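Endo-xylogalacturonan hydrolase A (Aspergillus tubingensis, PDB 4C2L) cleaves the xylose-substituted galacturonan backbone of xylogalacturonan, a component of the hairy regions of pectin, as a secreted glycoside hydrolase of family 28. Local coordinates at residues Val207-Cys212 / Gly231-Ser236; Pro155-Ser160 / Asn187-Asp192; Val248-Val253 / Val281-Phe286. All coordinates share one frame; numbering follows the deposited sequence. Where two conformers were deposited one is given.

Interaction 1: residues Val207-Cys212 / Gly231-Ser236; sequences VNDDDC and GSHGIS. With SO4 (sulfate ion), chain H.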
loop_
_atom_site.group_PDB
_atom_site.type_symbol
_atom_site.label_atom_id
_atom_site.label_comp_id
_atom_site.label_asym_id
_atom_site.label_seq_id
_atom_site.Cartn_x
_atom_site.Cartn_y
_atom_site.Cartn_z
ATOM N N VAL A 207 9.024 -2.370 -5.210
ATOM C CA VAL A 207 10.291 -1.988 -4.607
ATOM C C VAL A 207 10.051 -0.585 -4.074
ATOM O O VAL A 207 9.797 0.342 -4.847
ATOM C CB VAL A 207 11.450 -1.975 -5.639
ATOM C CG1 VAL A 207 12.733 -1.392 -5.029
ATOM C CG2 VAL A 207 11.675 -3.363 -6.217
ATOM N N ASN A 208 10.089 -0.428 -2.755
ATOM C CA ASN A 208 9.740 0.874 -2.168
ATOM C C ASN A 208 10.354 1.057 -0.785
ATOM O O ASN A 208 11.317 0.389 -0.441
ATOM C CB ASN A 208 8.207 1.016 -2.107
ATOM C CG ASN A 208 7.577 0.113 -1.051
ATOM O OD1 ASN A 208 8.220 -0.806 -0.552
ATOM N ND2 ASN A 208 6.321 0.370 -0.716
ATOM N N ASP A 209 9.796 1.969 0.004
ATOM C CA ASP A 209 10.344 2.246 1.324
ATOM C C ASP A 209 9.250 2.446 2.359
ATOM O O ASP A 209 9.459 3.110 3.370
ATOM C CB ASP A 209 11.285 3.467 1.270
ATOM C CG ASP A 209 12.028 3.697 2.569
ATOM O OD1 ASP A 209 12.478 2.705 3.192
ATOM O OD2 ASP A 209 12.131 4.879 2.990
ATOM N N ASP A 210 8.087 1.853 2.127
ATOM C CA ASP A 210 7.024 1.913 3.139
ATOM C C ASP A 210 6.121 0.712 2.956
ATOM O O ASP A 210 6.532 -0.252 2.335
ATOM C CB ASP A 210 6.252 3.243 3.101
ATOM C CG ASP A 210 5.755 3.657 4.494
ATOM O OD1 ASP A 210 4.957 2.896 5.103
ATOM O OD2 ASP A 210 6.188 4.721 5.006
ATOM N N ASP A 211 4.924 0.726 3.537
ATOM C CA ASP A 211 4.049 -0.439 3.421
ATOM C C ASP A 211 3.901 -0.924 1.988
ATOM O O ASP A 211 3.704 -0.130 1.070
ATOM C CB ASP A 211 2.660 -0.116 4.001
ATOM C CG ASP A 211 2.710 0.133 5.495
ATOM O OD1 ASP A 211 3.585 -0.458 6.148
ATOM O OD2 ASP A 211 1.884 0.902 6.023
ATOM N N CYS A 212 4.005 -2.232 1.810
ATOM C CA CYS A 212 3.726 -2.871 0.545
ATOM C C CYS A 212 2.221 -2.725 0.249
ATOM O O CYS A 212 1.818 -2.125 -0.753
ATOM C CB CYS A 212 4.157 -4.347 0.609
ATOM S SG CYS A 212 4.232 -5.007 -1.064
ATOM N N GLY A 231 12.197 -3.977 0.423
ATOM C CA GLY A 231 12.491 -2.739 1.127
ATOM C C GLY A 231 11.283 -2.115 1.794
ATOM O O GLY A 231 11.355 -0.988 2.284
ATOM N N SER A 232 10.187 -2.870 1.853
ATOM C CA SER A 232 8.919 -2.344 2.349
ATOM C C SER A 232 8.783 -2.397 3.880
ATOM O O SER A 232 9.685 -2.842 4.582
ATOM C CB SER A 232 7.761 -3.082 1.656
ATOM O OG SER A 232 7.522 -4.342 2.263
ATOM N N HIS A 233 7.657 -1.909 4.388
ATOM C CA HIS A 233 7.320 -2.048 5.802
ATOM C C HIS A 233 6.290 -3.138 5.998
ATOM O O HIS A 233 5.667 -3.232 7.054
ATOM C CB HIS A 233 6.821 -0.720 6.339
ATOM C CG HIS A 233 7.882 0.353 6.402
ATOM N ND1 HIS A 233 7.639 1.576 6.926
ATOM C CD2 HIS A 233 9.220 0.350 6.000
ATOM C CE1 HIS A 233 8.761 2.320 6.861
ATOM N NE2 HIS A 233 9.732 1.566 6.300
ATOM N N GLY A 234 6.098 -3.958 4.967
ATOM C CA GLY A 234 5.277 -5.173 5.046
ATOM C C GLY A 234 3.841 -5.083 4.552
ATOM O O GLY A 234 3.406 -4.036 4.073
ATOM N N ILE A 235 3.128 -6.204 4.650
ATOM C CA ILE A 235 1.692 -6.264 4.387
ATOM C C ILE A 235 1.103 -5.950 5.750
ATOM O O ILE A 235 1.213 -6.753 6.677
ATOM C CB ILE A 235 1.274 -7.684 3.933
ATOM C CG1 ILE A 235 2.006 -8.114 2.658
ATOM C CG2 ILE A 235 -0.238 -7.797 3.739
ATOM C CD1 ILE A 235 1.702 -7.303 1.425
ATOM N N SER A 236 0.508 -4.763 5.867
ATOM C CA SER A 236 0.299 -4.145 7.158
ATOM C C SER A 236 -1.157 -3.734 7.364
ATOM O O SER A 236 -1.720 -3.035 6.534
ATOM C CB SER A 236 1.204 -2.898 7.216
ATOM O OG SER A 236 1.249 -2.327 8.508
HETATM S S SO4 H . 5.989 2.070 10.278
HETATM O O1 SO4 H . 7.210 2.725 10.797
HETATM O O2 SO4 H . 4.928 2.135 11.303
HETATM O O3 SO4 H . 6.316 0.654 10.002
HETATM O O4 SO4 H . 5.525 2.712 9.022
HETATM O O HOH W 1 13.815 0.454 1.738
HETATM O O HOH W 2 12.493 2.000 5.957
HETATM O O HOH W 3 0.548 0.204 8.131
#
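Asp210 and His233 join the two loops through their backbones: His233 N donates to Asp210 O at 2.9 Å from above the carbonyl plane, and two residues on, Cys212 N bonds to Gly234 O at 3.0 Å. The His233 imidazole then lies over the chain of 207-212, with Asp210 CA beneath it, 3.8 Å from the ring centroid in a CH-pi contact, and Asp209 O under the same face. CG anti to the carbonyl carbon (chi1 -68°) swings the ring into this place. ND1 donates to sulfate O4, a sulfate that Lys268 also holds. NE2 meets, in the ring plane, a water 2.8 Å away that donates to Asp209 OD1. The Asp210 carboxylate is turned 42° from the ring, and its OD1 accepts Asp211 N at 2.7 Å on the anti lone pair, which helps hold its rotation. Asp211 stands about square to the imidazole, its OD1 resting 3.3 Å from His233 CB; its OD2 takes a water shared with Ser236 OG, itself bonded to Lys263. Ser232 CB touches both Asp210 O and Asn208 OD1, at 3.2 Å each, while its OG accepts Gly234 N in an ST turn and pairs with Ser261. Asn208 ND2 reaches Thr188 O and adds weak bonds to Asp210 O and Asp211 O. Gly231, at positive phi, sets its O 3.5 Å from Asp209 CA in a CA-H...O contact. The Cys212-Cys229 disulfide adds a covalent tie. The Asp-Asp pair and the His-Gly sequence belong to the conserved active-site motifs of family 28, with Asp210 the probable proton donor and His233 a probable active-site residue.

Interaction 2: residues Pro155-Ser160 / Asn187-Asp192; sequences PNVFNS and NTDGFD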
loop_
_atom_site.group_PDB
_atom_site.type_symbol
_atom_site.label_atom_id
_atom_site.label_comp_id
_atom_site.label_asym_id
_atom_site.label_seq_id
_atom_site.Cartn_x
_atom_site.Cartn_y
_atom_site.Cartn_z
ATOM N N PRO A 155 6.008 10.399 -5.954
ATOM C CA PRO A 155 6.451 11.285 -4.871
ATOM C C PRO A 155 6.114 10.702 -3.489
ATOM O O PRO A 155 6.824 10.951 -2.515
ATOM C CB PRO A 155 5.615 12.554 -5.078
ATOM C CG PRO A 155 5.124 12.502 -6.471
ATOM C CD PRO A 155 5.150 11.072 -6.955
ATOM N N ASN A 156 5.055 9.906 -3.419
ATOM C CA ASN A 156 4.507 9.453 -2.125
ATOM C C ASN A 156 3.800 8.121 -2.438
ATOM O O ASN A 156 4.391 7.246 -3.064
ATOM C CB ASN A 156 3.538 10.555 -1.630
ATOM C CG ASN A 156 3.266 10.555 -0.104
ATOM O OD1 ASN A 156 2.818 11.586 0.421
ATOM N ND2 ASN A 156 3.436 9.437 0.575
ATOM N N VAL A 157 2.539 7.958 -2.034
ATOM C CA VAL A 157 1.848 6.663 -2.193
ATOM C C VAL A 157 1.659 6.345 -3.680
ATOM O O VAL A 157 1.355 7.244 -4.474
ATOM C CB VAL A 157 0.482 6.688 -1.458
ATOM C CG1 VAL A 157 -0.331 5.413 -1.733
ATOM C CG2 VAL A 157 0.732 6.872 0.046
ATOM N N PHE A 158 1.850 5.077 -4.066
ATOM C CA PHE A 158 1.609 4.673 -5.456
ATOM C C PHE A 158 0.104 4.665 -5.740
ATOM O O PHE A 158 -0.377 5.352 -6.646
ATOM C CB PHE A 158 2.114 3.247 -5.717
ATOM C CG PHE A 158 3.606 3.106 -5.883
ATOM C CD1 PHE A 158 4.440 2.887 -4.778
ATOM C CD2 PHE A 158 4.159 3.058 -7.163
ATOM C CE1 PHE A 158 5.815 2.681 -4.943
ATOM C CE2 PHE A 158 5.525 2.845 -7.347
ATOM C CZ PHE A 158 6.361 2.667 -6.242
ATOM N N ASN A 159 -0.639 3.845 -4.996
ATOM C CA ASN A 159 -2.055 3.616 -5.284
ATOM C C ASN A 159 -2.851 3.697 -4.007
ATOM O O ASN A 159 -2.450 3.141 -2.978
ATOM C CB ASN A 159 -2.267 2.190 -5.831
ATOM C CG ASN A 159 -1.494 1.936 -7.089
ATOM O OD1 ASN A 159 -1.842 2.453 -8.140
ATOM N ND2 ASN A 159 -0.413 1.165 -6.985
ATOM N N SER A 160 -3.991 4.375 -4.068
ATOM C CA SER A 160 -4.905 4.450 -2.940
ATOM C C SER A 160 -6.325 4.151 -3.429
ATOM O O SER A 160 -6.685 4.569 -4.533
ATOM C CB SER A 160 -4.840 5.850 -2.330
ATOM O OG SER A 160 -5.736 5.973 -1.247
ATOM N N ASN A 187 7.552 6.943 2.448
ATOM C CA ASN A 187 6.089 6.865 2.363
ATOM C C ASN A 187 5.590 6.481 0.978
ATOM O O ASN A 187 4.509 6.901 0.574
ATOM C CB ASN A 187 5.463 8.197 2.806
ATOM C CG ASN A 187 5.977 8.651 4.162
ATOM O OD1 ASN A 187 6.729 9.622 4.257
ATOM N ND2 ASN A 187 5.580 7.932 5.225
ATOM N N THR A 188 6.388 5.691 0.259
ATOM C CA THR A 188 5.988 5.217 -1.059
ATOM C C THR A 188 5.172 3.926 -0.950
ATOM O O THR A 188 5.507 2.917 -1.576
ATOM C CB THR A 188 7.195 5.068 -2.003
ATOM O OG1 THR A 188 8.271 4.401 -1.320
ATOM C CG2 THR A 188 7.653 6.474 -2.460
ATOM N N ASP A 189 4.093 3.959 -0.145
ATOM C CA ASP A 189 3.243 2.765 0.042
ATOM C C ASP A 189 2.790 2.225 -1.315
ATOM O O ASP A 189 2.384 2.999 -2.188
ATOM C CB ASP A 189 1.952 3.114 0.795
ATOM C CG ASP A 189 2.179 3.707 2.166
ATOM O OD1 ASP A 189 3.289 4.179 2.476
ATOM O OD2 ASP A 189 1.190 3.728 2.946
ATOM N N GLY A 190 2.826 0.907 -1.508
ATOM C CA GLY A 190 2.338 0.348 -2.762
ATOM C C GLY A 190 0.835 0.537 -2.937
ATOM O O GLY A 190 0.361 0.985 -3.988
ATOM N N PHE A 191 0.072 0.136 -1.926
ATOM C CA PHE A 191 -1.389 0.183 -2.005
ATOM C C PHE A 191 -1.896 0.547 -0.639
ATOM O O PHE A 191 -1.622 -0.163 0.326
ATOM C CB PHE A 191 -1.969 -1.200 -2.378
ATOM C CG PHE A 191 -1.429 -1.746 -3.653
ATOM C CD1 PHE A 191 -0.223 -2.440 -3.669
ATOM C CD2 PHE A 191 -2.105 -1.535 -4.848
ATOM C CE1 PHE A 191 0.290 -2.935 -4.856
ATOM C CE2 PHE A 191 -1.591 -2.035 -6.043
ATOM C CZ PHE A 191 -0.390 -2.728 -6.040
ATOM N N ASP A 192 -2.637 1.653 -0.555
ATOM C CA ASP A 192 -3.308 2.021 0.678
ATOM C C ASP A 192 -4.775 1.762 0.403
ATOM O O ASP A 192 -5.402 2.519 -0.354
ATOM C CB ASP A 192 -3.108 3.508 0.982
ATOM C CG ASP A 192 -1.784 3.808 1.675
ATOM O OD1 ASP A 192 -0.995 2.892 1.963
ATOM O OD2 ASP A 192 -1.557 4.993 1.939
HETATM O O HOH W 4 -6.573 4.740 1.338
#
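Phe158 N and Asp189 O form the straightest of the backbone bonds here, 2.9 Å long with 168° at the hydrogen. Further along, Asp192 N donates to Asn159 O at 2.8 Å, and Asn159 N makes a weak bond to Gly190 O. CA-H...O contacts accompany these, including Thr188 CA to Asn156 O at 3.3 Å. Two side-chain amides also donate across. Asn156 CG is anti to its backbone N (chi1 -158°), which brings ND2 to Asn187 O at 2.8 Å, the acceptor lying in the amide plane; Asn159 ND2 donates to Gly190 O at 3.1 Å. Asn159 OD1 is taken by Gln151. The segments lead into neighbouring parallel strands, 159-162 and 191-196, of successive coils of the beta-helix, and the Asn-Thr-Asp of 187-189 belongs to the sequence motif of family 28 enzymes, with Asp189 close to Asp210. Among the packing contacts, Asn159 and Phe191 lie side by side, amide and ring only 20° apart, with ND2 of Asn159 3.5 Å from Phe191 CE2; Phe170 meets that ring edge-to-face. Phe158 presents its ring edge to the carbonyls of Thr188 and Asp189. Val157 CG2 touches Asp192 OD2 at 3.5 Å.

Interaction 3: residues Val248-Val253 / Val281-Phe286; sequences VKNIYV and VSNVTF. With NAG (2-acetamido-2-deoxy-beta-D-glucopyranose), chain B; NAG (2-acetamido-2-deoxy-beta-D-glucopyranose), chain C; SO4 (sulfate ion), chain J.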
loop_
_atom_site.group_PDB
_atom_site.type_symbol
_atom_site.label_atom_id
_atom_site.label_comp_id
_atom_site.label_asym_id
_atom_site.label_seq_id
_atom_site.Cartn_x
_atom_site.Cartn_y
_atom_site.Cartn_z
ATOM N N VAL A 248 -11.038 -3.046 9.998
ATOM C CA VAL A 248 -10.530 -3.717 8.799
ATOM C C VAL A 248 -11.064 -5.138 8.901
ATOM O O VAL A 248 -10.912 -5.778 9.954
ATOM C CB VAL A 248 -8.985 -3.725 8.756
ATOM C CG1 VAL A 248 -8.476 -4.616 7.618
ATOM C CG2 VAL A 248 -8.450 -2.313 8.562
ATOM N N LYS A 249 -11.724 -5.620 7.857
ATOM C CA LYS A 249 -12.246 -6.984 7.897
ATOM C C LYS A 249 -12.187 -7.756 6.610
ATOM O O LYS A 249 -12.144 -7.173 5.516
ATOM C CB LYS A 249 -13.682 -7.010 8.435
ATOM C CG LYS A 249 -14.647 -6.102 7.742
ATOM C CD LYS A 249 -15.936 -5.976 8.552
ATOM C CE LYS A 249 -16.970 -5.272 7.707
ATOM N NZ LYS A 249 -18.268 -5.181 8.433
ATOM N N ASN A 250 -12.202 -9.081 6.746
ATOM C CA ASN A 250 -12.376 -9.971 5.596
ATOM C C ASN A 250 -11.274 -9.757 4.562
ATOM O O ASN A 250 -11.520 -9.442 3.376
ATOM C CB ASN A 250 -13.773 -9.797 5.008
ATOM C CG ASN A 250 -14.859 -9.968 6.059
ATOM O OD1 ASN A 250 -14.771 -10.866 6.911
ATOM N ND2 ASN A 250 -15.872 -9.095 6.028
ATOM N N ILE A 251 -10.052 -9.959 5.040
ATOM C CA ILE A 251 -8.844 -9.752 4.236
ATOM C C ILE A 251 -8.155 -11.089 4.031
ATOM O O ILE A 251 -7.976 -11.849 4.994
ATOM C CB ILE A 251 -7.865 -8.812 4.968
ATOM C CG1 ILE A 251 -8.528 -7.476 5.403
ATOM C CG2 ILE A 251 -6.581 -8.600 4.169
ATOM C CD1 ILE A 251 -9.039 -6.608 4.276
ATOM N N TYR A 252 -7.733 -11.365 2.793
ATOM C CA TYR A 252 -7.007 -12.601 2.527
ATOM C C TYR A 252 -5.757 -12.280 1.724
ATOM O O TYR A 252 -5.849 -11.734 0.622
ATOM C CB TYR A 252 -7.904 -13.597 1.783
ATOM C CG TYR A 252 -7.201 -14.908 1.541
ATOM C CD1 TYR A 252 -7.053 -15.835 2.578
ATOM C CD2 TYR A 252 -6.645 -15.196 0.298
ATOM C CE1 TYR A 252 -6.375 -17.036 2.372
ATOM C CE2 TYR A 252 -5.973 -16.398 0.079
ATOM C CZ TYR A 252 -5.835 -17.298 1.122
ATOM O OH TYR A 252 -5.143 -18.478 0.918
ATOM N N VAL A 253 -4.600 -12.613 2.277
ATOM C CA VAL A 253 -3.325 -12.339 1.617
ATOM C C VAL A 253 -2.592 -13.664 1.479
ATOM O O VAL A 253 -2.373 -14.355 2.466
ATOM C CB VAL A 253 -2.438 -11.386 2.420
ATOM C CG1 VAL A 253 -1.122 -11.163 1.676
ATOM C CG2 VAL A 253 -3.142 -10.047 2.645
ATOM N N VAL A 281 -10.335 -5.539 14.075
ATOM C CA VAL A 281 -9.786 -6.237 12.919
ATOM C C VAL A 281 -10.330 -7.639 12.974
ATOM O O VAL A 281 -10.086 -8.361 13.955
ATOM C CB VAL A 281 -8.245 -6.270 12.939
ATOM C CG1 VAL A 281 -7.704 -6.936 11.667
ATOM C CG2 VAL A 281 -7.693 -4.857 13.072
ATOM N N SER A 282 -11.073 -8.032 11.943
ATOM C CA SER A 282 -11.693 -9.356 11.964
ATOM C C SER A 282 -11.531 -10.120 10.665
ATOM O O SER A 282 -11.688 -9.575 9.577
ATOM C CB SER A 282 -13.169 -9.266 12.378
ATOM O OG SER A 282 -13.954 -8.643 11.385
ATOM N N ASN A 283 -11.191 -11.403 10.793
ATOM C CA ASN A 283 -11.053 -12.285 9.639
ATOM C C ASN A 283 -9.984 -11.777 8.675
ATOM O O ASN A 283 -10.286 -11.360 7.557
ATOM C CB ASN A 283 -12.400 -12.488 8.938
ATOM C CG ASN A 283 -12.299 -13.348 7.690
ATOM O OD1 ASN A 283 -11.413 -14.200 7.564
ATOM N ND2 ASN A 283 -13.210 -13.124 6.760
ATOM N N VAL A 284 -8.743 -11.823 9.135
ATOM C CA VAL A 284 -7.602 -11.460 8.311
ATOM C C VAL A 284 -6.666 -12.653 8.273
ATOM O O VAL A 284 -6.227 -13.132 9.308
ATOM C CB VAL A 284 -6.881 -10.213 8.846
ATOM C CG1 VAL A 284 -5.638 -9.925 8.014
ATOM C CG2 VAL A 284 -7.835 -9.013 8.839
ATOM N N THR A 285 -6.358 -13.117 7.066
ATOM C CA THR A 285 -5.430 -14.236 6.913
ATOM C C THR A 285 -4.188 -13.814 6.134
ATOM O O THR A 285 -4.304 -13.204 5.072
ATOM C CB THR A 285 -6.111 -15.385 6.153
ATOM O OG1 THR A 285 -7.185 -15.900 6.947
ATOM C CG2 THR A 285 -5.097 -16.522 5.858
ATOM N N PHE A 286 -3.022 -14.168 6.671
ATOM C CA PHE A 286 -1.742 -13.972 6.014
ATOM C C PHE A 286 -1.244 -15.396 5.773
ATOM O O PHE A 286 -0.900 -16.103 6.726
ATOM C CB PHE A 286 -0.752 -13.264 6.930
ATOM C CG PHE A 286 -1.214 -11.925 7.462
ATOM C CD1 PHE A 286 -1.936 -11.846 8.659
ATOM C CD2 PHE A 286 -0.878 -10.740 6.807
ATOM C CE1 PHE A 286 -2.335 -10.608 9.168
ATOM C CE2 PHE A 286 -1.276 -9.501 7.310
ATOM C CZ PHE A 286 -2.001 -9.440 8.496
HETATM C C1 NAG B . -13.213 -13.848 5.523
HETATM C C2 NAG B . -14.656 -14.157 5.113
HETATM C C3 NAG B . -14.717 -14.774 3.719
HETATM C C4 NAG B . -13.913 -13.945 2.708
HETATM C C5 NAG B . -12.501 -13.654 3.261
HETATM C C6 NAG B . -11.603 -12.789 2.361
HETATM C C7 NAG B . -16.162 -14.777 6.934
HETATM C C8 NAG B . -16.618 -15.894 7.831
HETATM N N2 NAG B . -15.223 -15.102 6.054
HETATM O O3 NAG B . -16.069 -14.860 3.313
HETATM O O4 NAG B . -13.847 -14.673 1.489
HETATM O O5 NAG B . -12.592 -13.045 4.536
HETATM O O6 NAG B . -12.269 -11.627 1.913
HETATM O O7 NAG B . -16.650 -13.652 7.044
HETATM C C1 NAG C . -14.273 -13.837 0.390
HETATM C C2 NAG C . -13.774 -14.445 -0.929
HETATM C C3 NAG C . -14.361 -13.802 -2.186
HETATM C C4 NAG C . -15.821 -13.377 -2.051
HETATM C C5 NAG C . -16.090 -12.746 -0.678
HETATM C C6 NAG C . -17.570 -12.449 -0.489
HETATM C C7 NAG C . -11.547 -15.397 -0.808
HETATM C C8 NAG C . -10.067 -15.169 -0.939
HETATM N N2 NAG C . -12.329 -14.344 -1.027
HETATM O O3 NAG C . -14.280 -14.766 -3.205
HETATM O O4 NAG C . -16.141 -12.479 -3.098
HETATM O O5 NAG C . -15.672 -13.626 0.355
HETATM O O6 NAG C . -18.259 -13.678 -0.504
HETATM O O7 NAG C . -11.994 -16.498 -0.503
HETATM S S SO4 J . -18.735 -8.990 8.831
HETATM O O1 SO4 J . -17.643 -9.170 9.819
HETATM O O2 SO4 J . -19.801 -9.981 9.127
HETATM O O3 SO4 J . -18.260 -9.198 7.443
HETATM O O4 SO4 J . -19.262 -7.608 8.973
HETATM O O HOH W 5 -15.311 -10.316 9.641
HETATM O O HOH W 6 -9.440 -14.167 5.592
#
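Ile251 and Val284 pack side by side on the inner face of two parallel strands, 251-253 and 284-286, whose axes run 4.8 Å apart and only 4° from parallel. Ile251 CG1 meets Val284 CG2 at 3.8 Å; Phe215 covers Ile251, and Phe286 meets Phe298 edge-to-face. Backbone bonds run on unbroken through the corner, Ile251 N to Asn283 O and Thr285 N to Ile251 O among them. The outer side is far looser. There Tyr252 CD1 lies alongside Thr285 CB at 3.7 Å, Lys249 stretches away to a sulfate that Asn250 ND2 also grips, and one water joins Asn250 OD1 to that sulfate, another Ile251 O to Asn283 OD1. CG anti to the backbone N (chi1 177°) sends the Asn283 amide toward Asn250, where ND2 donates to OD1 at 2.7 Å although it also carries an N-acetylglucosamine, ND2 to C1 1.4 Å. The sugar bends back over the neighbouring coil, its O6 donating to Asn250 O at 2.7 Å, while the second sugar's methyl C8 rests 3.6 Å from Tyr252 CD2. Asn250 ND2 in turn bonds Asn220 OD1. Asparagines at successive corners, Asn250 and Asn283 at positive phi, are thus joined by amide hydrogen bonds, reminiscent of the asparagine ladder of pectate lyase-like parallel beta-helices.

Overall arrangement
Following the chain, each contact closes one coil of the beta-helix before the next opens, so the three run in series with no nesting or crossing. Interaction 2 comes first, setting 187-192 against the preceding coil; after one intervening coil, interaction 1 joins 207-212 to 231-236. Their centres are 10 Å apart and they touch directly: Asp211 O meets Gly190 N at 2.9 Å, and the loops entering strands 191-196, 213-215 and 235-240 probably line the active-site region together. Interaction 3 closes the next coil on another wall, about 18 Å from interaction 1 between centres. The hydrophobic interior connects these two, with Ile235 packing on Val253 and Phe286; interactions 2 and 3 do not touch.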